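Local coordinates for transferrin binding protein B (Actinobacillus suis, PDB 3PQU), which probably captures host transferrin at the cell surface as an outer-membrane lipoprotein, serving iron acquisition by this porcine pathogen, at residues 177-188 with 197-207; 259-267 with 279-290. One frame throughout, in Å; residues are numbered along the deposited sequence.

Contact 1. Residues 177-188 with 197-207; sequences DFTSDVKTSYEL and GKNVAATSISD
Ser204 grips the strand at Asp177 and Phe178 through both its backbone and its side chain. Its OG donates to Asp177 OD2 at 2.7 Å, using the anti lone pair of that oxygen, and accepts from Phe178 N, while its own backbone N bonds to Phe178 O. With OG held between backbone N and carbonyl carbon (chi1 44°), the hydroxyl reaches both partners. The Ser204 backbone N lies over one face of the Phe178 ring, and Ser204 CB makes an off-centre CH-pi contact with that ring; Asp207 OD2 meets the ring edge in plane.

Further along, Ser180 N donates to Ala202 O at 2.8 Å, and Ser180 OG takes the N-H of Ala202 while giving its own proton to Asp181 O. Between the Phe178-Ser204 and Ser180-Ala202 bonds, Thr179 and Thr203 form a single backbone bridge. Val182 lays CG2 against Ala201 N, 3.4 Å away, and Lys183 N binds Gly197 O.

At the far end Lys198 runs out extended and bends only at its last torsion (chi4 -72°), which turns NZ in among three acceptors: Thr184 O at 2.9 Å, Tyr186 O, and Glu187 OE2 at 2.8 Å. The carboxylate is met from above its plane, completing a salt bridge. The ammonium ties two carbonyls of the type I turn 183-186, those of Thr184 and Tyr186, to the carboxylate of Glu187 just after it.

Behind this shell, Tyr186 OH donates to Asp181 OD2, Arg116 pairs with the other oxygen of Asp177, and Asp207 is engaged by Arg248 and His229. The loop 197-207 thus lies along the end of strand 170-183, whose backbone also bonds to strands 318-326 and 69-70, while Tyr125 of strand 121-128 packs on Asp177 and Ser204.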
loop_
_atom_site.group_PDB
_atom_site.type_symbol
_atom_site.label_atom_id
_atom_site.label_comp_id
_atom_site.label_asym_id
_atom_site.label_seq_id
_atom_site.Cartn_x
_atom_site.Cartn_y
_atom_site.Cartn_z
ATOM N N ASP A 177 9.800 -10.453 12.944
ATOM C CA ASP A 177 9.251 -11.762 13.345
ATOM C C ASP A 177 9.403 -12.738 12.177
ATOM O O ASP A 177 9.615 -12.315 11.043
ATOM C CB ASP A 177 7.771 -11.642 13.710
ATOM C CG ASP A 177 7.559 -10.978 15.051
ATOM O OD1 ASP A 177 7.157 -9.797 15.089
ATOM O OD2 ASP A 177 7.818 -11.642 16.066
ATOM N N PHE A 178 9.297 -14.036 12.449
ATOM C CA PHE A 178 9.602 -15.032 11.425
ATOM C C PHE A 178 9.025 -16.410 11.718
ATOM O O PHE A 178 8.712 -16.730 12.858
ATOM C CB PHE A 178 11.131 -15.163 11.290
ATOM C CG PHE A 178 11.818 -15.650 12.566
ATOM C CD1 PHE A 178 11.946 -17.014 12.826
ATOM C CD2 PHE A 178 12.303 -14.744 13.505
ATOM C CE1 PHE A 178 12.549 -17.494 14.007
ATOM C CE2 PHE A 178 12.940 -15.207 14.682
ATOM C CZ PHE A 178 13.054 -16.594 14.932
ATOM N N THR A 179 8.912 -17.224 10.670
ATOM C CA THR A 179 8.735 -18.657 10.803
ATOM C C THR A 179 9.697 -19.325 9.820
ATOM O O THR A 179 9.913 -18.814 8.716
ATOM C CB THR A 179 7.287 -19.133 10.494
ATOM O OG1 THR A 179 7.223 -20.557 10.637
ATOM C CG2 THR A 179 6.856 -18.783 9.052
ATOM N N SER A 180 10.285 -20.445 10.240
ATOM C CA SER A 180 11.074 -21.303 9.368
ATOM C C SER A 180 10.144 -22.262 8.648
ATOM O O SER A 180 8.923 -22.205 8.820
ATOM C CB SER A 180 12.097 -22.121 10.174
ATOM O OG SER A 180 11.466 -23.114 10.995
ATOM N N ASP A 181 10.721 -23.148 7.832
ATOM C CA ASP A 181 9.995 -24.322 7.388
ATOM C C ASP A 181 10.285 -25.458 8.365
ATOM O O ASP A 181 10.954 -25.258 9.374
ATOM C CB ASP A 181 10.385 -24.729 5.949
ATOM C CG ASP A 181 11.857 -25.124 5.819
ATOM O OD1 ASP A 181 12.224 -25.741 4.788
ATOM O OD2 ASP A 181 12.639 -24.797 6.740
ATOM N N VAL A 182 9.804 -26.658 8.059
ATOM C CA VAL A 182 9.989 -27.783 8.963
ATOM C C VAL A 182 10.807 -28.893 8.306
ATOM O O VAL A 182 10.562 -29.233 7.155
ATOM C CB VAL A 182 8.621 -28.324 9.435
ATOM C CG1 VAL A 182 8.738 -29.777 9.928
ATOM C CG2 VAL A 182 8.025 -27.408 10.534
ATOM N N LYS A 183 11.796 -29.421 9.027
ATOM C CA LYS A 183 12.545 -30.618 8.608
ATOM C C LYS A 183 12.949 -31.396 9.850
ATOM O O LYS A 183 13.555 -30.835 10.761
ATOM C CB LYS A 183 13.857 -30.233 7.891
ATOM C CG LYS A 183 13.699 -29.731 6.489
ATOM C CD LYS A 183 15.015 -29.212 5.955
ATOM C CE LYS A 183 14.846 -28.553 4.591
ATOM N NZ LYS A 183 16.171 -28.238 3.945
ATOM N N THR A 184 12.671 -32.686 9.885
ATOM C CA THR A 184 13.060 -33.480 11.045
ATOM C C THR A 184 14.593 -33.511 11.205
ATOM O O THR A 184 15.108 -33.783 12.287
ATOM C CB THR A 184 12.511 -34.920 10.961
ATOM O OG1 THR A 184 12.900 -35.496 9.711
ATOM C CG2 THR A 184 10.988 -34.929 11.072
ATOM N N SER A 185 15.322 -33.228 10.129
ATOM C CA SER A 185 16.782 -33.191 10.216
ATOM C C SER A 185 17.330 -31.934 10.919
ATOM O O SER A 185 18.504 -31.895 11.281
ATOM C CB SER A 185 17.416 -33.320 8.823
ATOM O OG SER A 185 16.957 -32.287 7.968
ATOM N N TYR A 186 16.502 -30.905 11.100
ATOM C CA TYR A 186 16.968 -29.684 11.759
ATOM C C TYR A 186 17.444 -29.960 13.169
ATOM O O TYR A 186 16.762 -30.632 13.947
ATOM C CB TYR A 186 15.867 -28.624 11.807
ATOM C CG TYR A 186 15.705 -27.830 10.529
ATOM C CD1 TYR A 186 16.797 -27.520 9.725
ATOM C CD2 TYR A 186 14.459 -27.357 10.151
ATOM C CE1 TYR A 186 16.640 -26.753 8.571
ATOM C CE2 TYR A 186 14.294 -26.613 8.991
ATOM C CZ TYR A 186 15.366 -26.323 8.217
ATOM O OH TYR A 186 15.143 -25.590 7.088
ATOM N N GLU A 187 18.623 -29.452 13.502
ATOM C CA GLU A 187 19.080 -29.466 14.888
ATOM C C GLU A 187 19.407 -28.028 15.307
ATOM O O GLU A 187 20.571 -27.639 15.346
ATOM C CB GLU A 187 20.300 -30.377 15.035
ATOM C CG GLU A 187 20.020 -31.854 14.736
ATOM C CD GLU A 187 19.106 -32.517 15.773
ATOM O OE1 GLU A 187 18.860 -31.923 16.847
ATOM O OE2 GLU A 187 18.631 -33.645 15.514
ATOM N N LEU A 188 18.380 -27.232 15.589
ATOM C CA LEU A 188 18.582 -25.804 15.865
ATOM C C LEU A 188 18.812 -25.552 17.349
ATOM O O LEU A 188 18.341 -26.315 18.186
ATOM C CB LEU A 188 17.376 -24.985 15.386
ATOM C CG LEU A 188 16.840 -25.401 14.013
ATOM C CD1 LEU A 188 15.618 -24.590 13.643
ATOM C CD2 LEU A 188 17.908 -25.245 12.968
ATOM N N GLY A 197 11.578 -26.702 14.690
ATOM C CA GLY A 197 11.737 -27.053 13.283
ATOM C C GLY A 197 11.430 -28.507 12.942
ATOM O O GLY A 197 11.313 -28.858 11.762
ATOM N N LYS A 198 11.305 -29.358 13.961
ATOM C CA LYS A 198 11.111 -30.788 13.721
ATOM C C LYS A 198 9.638 -31.157 13.553
ATOM O O LYS A 198 9.273 -31.900 12.644
ATOM C CB LYS A 198 11.731 -31.622 14.851
ATOM C CG LYS A 198 13.259 -31.569 14.924
ATOM C CD LYS A 198 13.738 -32.516 16.020
ATOM C CE LYS A 198 15.239 -32.597 16.127
ATOM N NZ LYS A 198 15.876 -33.343 15.005
ATOM N N ASN A 199 8.789 -30.666 14.447
ATOM C CA ASN A 199 7.356 -30.961 14.353
ATOM C C ASN A 199 6.574 -29.685 14.042
ATOM O O ASN A 199 5.497 -29.729 13.444
ATOM C CB ASN A 199 6.845 -31.579 15.649
ATOM C CG ASN A 199 7.220 -33.058 15.789
ATOM O OD1 ASN A 199 7.788 -33.662 14.880
ATOM N ND2 ASN A 199 6.876 -33.644 16.926
ATOM N N VAL A 200 7.128 -28.563 14.488
ATOM C CA VAL A 200 6.524 -27.244 14.313
ATOM C C VAL A 200 7.671 -26.320 13.953
ATOM O O VAL A 200 8.795 -26.541 14.393
ATOM C CB VAL A 200 5.795 -26.785 15.610
ATOM C CG1 VAL A 200 5.263 -25.347 15.487
ATOM C CG2 VAL A 200 4.648 -27.755 15.946
ATOM N N ALA A 201 7.402 -25.317 13.114
ATOM C CA ALA A 201 8.456 -24.452 12.614
ATOM C C ALA A 201 9.117 -23.725 13.786
ATOM O O ALA A 201 8.466 -23.451 14.799
ATOM C CB ALA A 201 7.885 -23.437 11.607
ATOM N N ALA A 202 10.400 -23.411 13.648
ATOM C CA ALA A 202 11.027 -22.491 14.589
ATOM C C ALA A 202 10.520 -21.091 14.206
ATOM O O ALA A 202 10.584 -20.705 13.035
ATOM C CB ALA A 202 12.536 -22.563 14.476
ATOM N N THR A 203 10.021 -20.342 15.186
ATOM C CA THR A 203 9.419 -19.035 14.928
ATOM C C THR A 203 9.908 -18.020 15.972
ATOM O O THR A 203 10.507 -18.394 17.000
ATOM C CB THR A 203 7.875 -19.085 15.085
ATOM O OG1 THR A 203 7.562 -19.363 16.452
ATOM C CG2 THR A 203 7.218 -20.146 14.175
ATOM N N SER A 204 9.587 -16.744 15.760
ATOM C CA SER A 204 9.884 -15.729 16.775
ATOM C C SER A 204 9.014 -15.945 18.013
ATOM O O SER A 204 9.241 -15.300 19.034
ATOM C CB SER A 204 9.684 -14.302 16.245
ATOM O OG SER A 204 8.482 -14.233 15.509
ATOM N N ILE A 205 8.005 -16.815 17.913
ATOM C CA ILE A 205 7.218 -17.224 19.101
ATOM C C ILE A 205 8.005 -18.154 20.034
ATOM O O ILE A 205 7.927 -18.023 21.251
ATOM C CB ILE A 205 5.912 -17.942 18.705
ATOM C CG1 ILE A 205 5.016 -17.016 17.867
ATOM C CG2 ILE A 205 5.157 -18.465 19.950
ATOM C CD1 ILE A 205 3.928 -17.790 17.067
ATOM N N SER A 206 8.768 -19.095 19.471
ATOM C CA SER A 206 9.420 -20.127 20.288
ATOM C C SER A 206 10.890 -19.843 20.603
ATOM O O SER A 206 11.516 -20.557 21.389
ATOM C CB SER A 206 9.307 -21.489 19.608
ATOM O OG SER A 206 10.037 -21.484 18.391
ATOM N N ASP A 207 11.439 -18.818 19.961
ATOM C CA ASP A 207 12.820 -18.378 20.186
ATOM C C ASP A 207 12.988 -18.016 21.674
ATOM O O ASP A 207 12.098 -17.388 22.270
ATOM C CB ASP A 207 13.098 -17.162 19.273
ATOM C CG ASP A 207 14.575 -16.998 18.910
ATOM O OD1 ASP A 207 15.437 -17.826 19.305
ATOM O OD2 ASP A 207 14.876 -16.016 18.200
#

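Contact 2. Residues 259-267 with 279-290; sequences EVTKRYSIE and AKAEKAGDPIFT
Arg263 and Phe289 carry the main stacking interaction: the guanidinium lies flat on the ring, planes 23° apart and centres 4.1 Å apart, an off-centre cation-pi pair in which NH2 comes to 3.3 Å from CE2. Bends at chi2 and chi3 of Arg263 fold its chain back over the ring. Ile288 CG1 packs on the opposite face of Phe289.

The charged pairing is looser. Asp286 OD1 stands 3.7 Å from Arg263 NH1, well out of the guanidinium plane, so it contributes charge alone, and a water bonded to NH2 reaches the same oxygen weakly. Asp286 OD2 accepts from Ile288 N, an Asx turn, and from Phe289 N, which makes it an Asx motif; the two bonds hold the carboxylate in place.

Among the hydrogen bonds, Tyr264 OH donates in plane to a lone pair of Thr290 O at 2.7 Å, and Ser265 OG meets Glu282 OE2 from above the carboxylate plane, also at 2.7 Å. A second water joins Arg263 O to Phe289 O.

The apolar contacts centre on Tyr264, whose CD1 and CE1 meet Ala279 CB and Ala281 CB and whose CE2 meets the edge of the Phe289 ring.

Backbone bonds between Ser265 and Lys280, in both directions, make the antiparallel ladder, extended by Glu282 N to Arg263 O. This is a beta hairpin of the barrel, strands 260-271 and 274-281, and strand 260-271 carries a classic bulge against strand 241-249, where Arg263 and Tyr264 both face Leu246.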
loop_
_atom_site.group_PDB
_atom_site.type_symbol
_atom_site.label_atom_id
_atom_site.label_comp_id
_atom_site.label_asym_id
_atom_site.label_seq_id
_atom_site.Cartn_x
_atom_site.Cartn_y
_atom_site.Cartn_z
ATOM N N GLU A 259 22.751 -11.707 25.618
ATOM C CA GLU A 259 23.469 -11.797 24.353
ATOM C C GLU A 259 22.655 -11.158 23.228
ATOM O O GLU A 259 21.580 -11.643 22.871
ATOM C CB GLU A 259 23.827 -13.254 24.026
ATOM C CG GLU A 259 24.725 -13.901 25.076
ATOM C CD GLU A 259 25.262 -15.256 24.653
ATOM O OE1 GLU A 259 25.757 -15.375 23.512
ATOM O OE2 GLU A 259 25.203 -16.201 25.471
ATOM N N VAL A 260 23.163 -10.062 22.687
ATOM C CA VAL A 260 22.493 -9.393 21.582
ATOM C C VAL A 260 23.231 -9.716 20.279
ATOM O O VAL A 260 24.411 -9.394 20.149
ATOM C CB VAL A 260 22.478 -7.877 21.804
ATOM C CG1 VAL A 260 21.863 -7.169 20.580
ATOM C CG2 VAL A 260 21.718 -7.537 23.078
ATOM N N THR A 261 22.566 -10.373 19.326
ATOM C CA THR A 261 23.248 -10.697 18.077
ATOM C C THR A 261 22.526 -10.158 16.859
ATOM O O THR A 261 21.308 -10.224 16.773
ATOM C CB THR A 261 23.509 -12.216 17.913
ATOM O OG1 THR A 261 22.285 -12.934 18.078
ATOM C CG2 THR A 261 24.514 -12.701 18.945
ATOM N N LYS A 262 23.287 -9.602 15.924
ATOM C CA LYS A 262 22.709 -9.161 14.669
ATOM C C LYS A 262 22.539 -10.376 13.760
ATOM O O LYS A 262 23.504 -11.067 13.449
ATOM C CB LYS A 262 23.579 -8.100 13.987
ATOM C CG LYS A 262 22.923 -7.545 12.722
ATOM C CD LYS A 262 23.872 -6.651 11.918
ATOM C CE LYS A 262 24.371 -5.492 12.745
ATOM N NZ LYS A 262 25.152 -4.501 11.921
ATOM N N ARG A 263 21.300 -10.627 13.344
ATOM C CA ARG A 263 20.974 -11.741 12.454
ATOM C C ARG A 263 21.005 -11.330 10.973
ATOM O O ARG A 263 21.328 -12.139 10.106
ATOM C CB ARG A 263 19.575 -12.271 12.763
ATOM C CG ARG A 263 19.442 -12.980 14.085
ATOM C CD ARG A 263 20.074 -14.351 14.003
ATOM N NE ARG A 263 19.326 -15.332 14.782
ATOM C CZ ARG A 263 19.815 -16.503 15.165
ATOM N NH1 ARG A 263 21.059 -16.838 14.847
ATOM N NH2 ARG A 263 19.069 -17.331 15.880
ATOM N N TYR A 264 20.642 -10.083 10.683
ATOM C CA TYR A 264 20.540 -9.631 9.286
ATOM C C TYR A 264 20.923 -8.171 9.095
ATOM O O TYR A 264 20.702 -7.339 9.988
ATOM C CB TYR A 264 19.106 -9.792 8.784
ATOM C CG TYR A 264 18.706 -11.174 8.362
ATOM C CD1 TYR A 264 19.108 -11.695 7.126
ATOM C CD2 TYR A 264 17.895 -11.959 9.181
ATOM C CE1 TYR A 264 18.735 -12.978 6.745
ATOM C CE2 TYR A 264 17.514 -13.209 8.812
ATOM C CZ TYR A 264 17.927 -13.723 7.590
ATOM O OH TYR A 264 17.519 -14.980 7.235
ATOM N N SER A 265 21.488 -7.874 7.927
ATOM C CA SER A 265 21.624 -6.501 7.423
ATOM C C SER A 265 20.662 -6.351 6.255
ATOM O O SER A 265 20.469 -7.277 5.475
ATOM C CB SER A 265 23.056 -6.191 6.894
ATOM O OG SER A 265 24.031 -6.238 7.922
ATOM N N ILE A 266 20.111 -5.167 6.072
ATOM C CA ILE A 266 19.127 -5.007 5.013
ATOM C C ILE A 266 19.512 -3.852 4.099
ATOM O O ILE A 266 20.048 -2.843 4.557
ATOM C CB ILE A 266 17.730 -4.768 5.633
ATOM C CG1 ILE A 266 17.203 -6.075 6.236
ATOM C CG2 ILE A 266 16.780 -4.186 4.610
ATOM C CD1 ILE A 266 15.866 -5.937 6.897
ATOM N N GLU A 267 19.283 -4.009 2.798
ATOM C CA GLU A 267 19.459 -2.886 1.894
ATOM C C GLU A 267 18.292 -2.879 0.926
ATOM O O GLU A 267 17.785 -3.943 0.545
ATOM C CB GLU A 267 20.824 -2.932 1.167
ATOM C CG GLU A 267 21.032 -4.151 0.283
ATOM C CD GLU A 267 22.360 -4.113 -0.464
ATOM O OE1 GLU A 267 23.276 -3.391 -0.012
ATOM O OE2 GLU A 267 22.486 -4.804 -1.500
ATOM N N ALA A 279 18.001 -9.170 2.086
ATOM C CA ALA A 279 18.402 -9.334 3.473
ATOM C C ALA A 279 19.665 -10.176 3.457
ATOM O O ALA A 279 19.676 -11.250 2.872
ATOM C CB ALA A 279 17.301 -10.035 4.265
ATOM N N LYS A 280 20.712 -9.705 4.122
ATOM C CA LYS A 280 21.974 -10.425 4.161
ATOM C C LYS A 280 22.186 -11.073 5.527
ATOM O O LYS A 280 22.252 -10.384 6.540
ATOM C CB LYS A 280 23.137 -9.465 3.861
ATOM C CG LYS A 280 23.940 -9.821 2.618
ATOM C CD LYS A 280 23.152 -9.526 1.345
ATOM C CE LYS A 280 23.902 -9.968 0.092
ATOM N NZ LYS A 280 23.117 -9.670 -1.138
ATOM N N ALA A 281 22.305 -12.395 5.545
ATOM C CA ALA A 281 22.547 -13.123 6.779
ATOM C C ALA A 281 23.870 -12.716 7.377
ATOM O O ALA A 281 24.901 -12.726 6.688
ATOM C CB ALA A 281 22.533 -14.628 6.519
ATOM N N GLU A 282 23.866 -12.399 8.665
ATOM C CA GLU A 282 25.092 -11.934 9.303
ATOM C C GLU A 282 25.894 -13.020 10.004
ATOM O O GLU A 282 27.008 -12.779 10.433
ATOM C CB GLU A 282 24.799 -10.777 10.257
ATOM C CG GLU A 282 24.523 -9.479 9.529
ATOM C CD GLU A 282 25.737 -9.011 8.748
ATOM O OE1 GLU A 282 26.867 -9.278 9.206
ATOM O OE2 GLU A 282 25.561 -8.393 7.677
ATOM N N LYS A 283 25.342 -14.219 10.117
ATOM C CA LYS A 283 26.068 -15.291 10.794
ATOM C C LYS A 283 26.235 -16.498 9.876
ATOM O O LYS A 283 25.260 -17.084 9.437
ATOM C CB LYS A 283 25.321 -15.710 12.053
ATOM C CG LYS A 283 26.200 -16.348 13.108
ATOM C CD LYS A 283 26.972 -15.281 13.872
ATOM C CE LYS A 283 26.033 -14.244 14.486
ATOM N NZ LYS A 283 25.192 -14.813 15.581
ATOM N N ALA A 284 27.473 -16.883 9.597
ATOM C CA ALA A 284 27.722 -17.964 8.646
ATOM C C ALA A 284 27.214 -19.315 9.143
ATOM O O ALA A 284 27.247 -19.599 10.333
ATOM C CB ALA A 284 29.225 -18.055 8.312
ATOM N N GLY A 285 26.747 -20.151 8.224
ATOM C CA GLY A 285 26.476 -21.541 8.555
ATOM C C GLY A 285 25.183 -21.819 9.316
ATOM O O GLY A 285 25.041 -22.884 9.917
ATOM N N ASP A 286 24.238 -20.880 9.309
ATOM C CA ASP A 286 22.960 -21.143 9.984
ATOM C C ASP A 286 21.969 -21.786 9.000
ATOM O O ASP A 286 21.741 -21.246 7.903
ATOM C CB ASP A 286 22.372 -19.856 10.579
ATOM C CG ASP A 286 21.226 -20.135 11.542
ATOM O OD1 ASP A 286 21.404 -19.871 12.747
ATOM O OD2 ASP A 286 20.170 -20.648 11.104
ATOM N N PRO A 287 21.386 -22.939 9.371
ATOM C CA PRO A 287 20.537 -23.586 8.359
ATOM C C PRO A 287 19.236 -22.843 8.069
ATOM O O PRO A 287 18.642 -23.086 7.013
ATOM C CB PRO A 287 20.239 -24.969 8.955
ATOM C CG PRO A 287 20.493 -24.816 10.441
ATOM C CD PRO A 287 21.539 -23.757 10.597
ATOM N N ILE A 288 18.785 -21.944 8.940
ATOM C CA ILE A 288 17.565 -21.217 8.567
ATOM C C ILE A 288 17.724 -19.723 8.331
ATOM O O ILE A 288 17.023 -19.163 7.494
ATOM C CB ILE A 288 16.363 -21.501 9.509
ATOM C CG1 ILE A 288 16.621 -20.983 10.899
ATOM C CG2 ILE A 288 16.056 -23.003 9.571
ATOM C CD1 ILE A 288 15.342 -21.048 11.833
ATOM N N PHE A 289 18.632 -19.073 9.061
ATOM C CA PHE A 289 18.853 -17.635 8.882
ATOM C C PHE A 289 19.841 -17.376 7.746
ATOM O O PHE A 289 21.035 -17.150 7.961
ATOM C CB PHE A 289 19.248 -16.967 10.218
ATOM C CG PHE A 289 18.158 -17.080 11.266
ATOM C CD1 PHE A 289 17.007 -16.317 11.164
ATOM C CD2 PHE A 289 18.247 -17.999 12.295
ATOM C CE1 PHE A 289 15.968 -16.440 12.113
ATOM C CE2 PHE A 289 17.219 -18.122 13.254
ATOM C CZ PHE A 289 16.087 -17.340 13.149
ATOM N N THR A 290 19.317 -17.444 6.523
ATOM C CA THR A 290 20.136 -17.385 5.315
ATOM C C THR A 290 19.761 -16.151 4.498
ATOM O O THR A 290 18.847 -15.423 4.874
ATOM C CB THR A 290 19.889 -18.606 4.447
ATOM O OG1 THR A 290 18.474 -18.768 4.303
ATOM C CG2 THR A 290 20.495 -19.883 5.077
HETATM O O HOH W 1 22.103 -14.989 9.839
HETATM O O HOH W 2 19.179 -20.090 15.383
#

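Contact 1 and contact 2 belong to the same beta-barrel domain, centres about 16 Å apart, and both reach one curled antiparallel sheet, with the loops 197-207 and 282-290 beside its strands. They meet directly through several packing contacts. Phe178 CZ comes within 3.6 Å of Phe289 CZ in an edge-to-face ring pair, so the ring under Ser204 and the ring under Arg263 press on each other. Leu188 CD2 lies 3.6 Å from Pro287 CG, and Ile288 reaches both Tyr186 and Ser180, its CD1 being 3.8 Å from Ser180 CB. The loop after strand 274-281 therefore packs against the end of strand 170-183 and the turn that follows it, while Trp176 touches both Arg263 and Phe289.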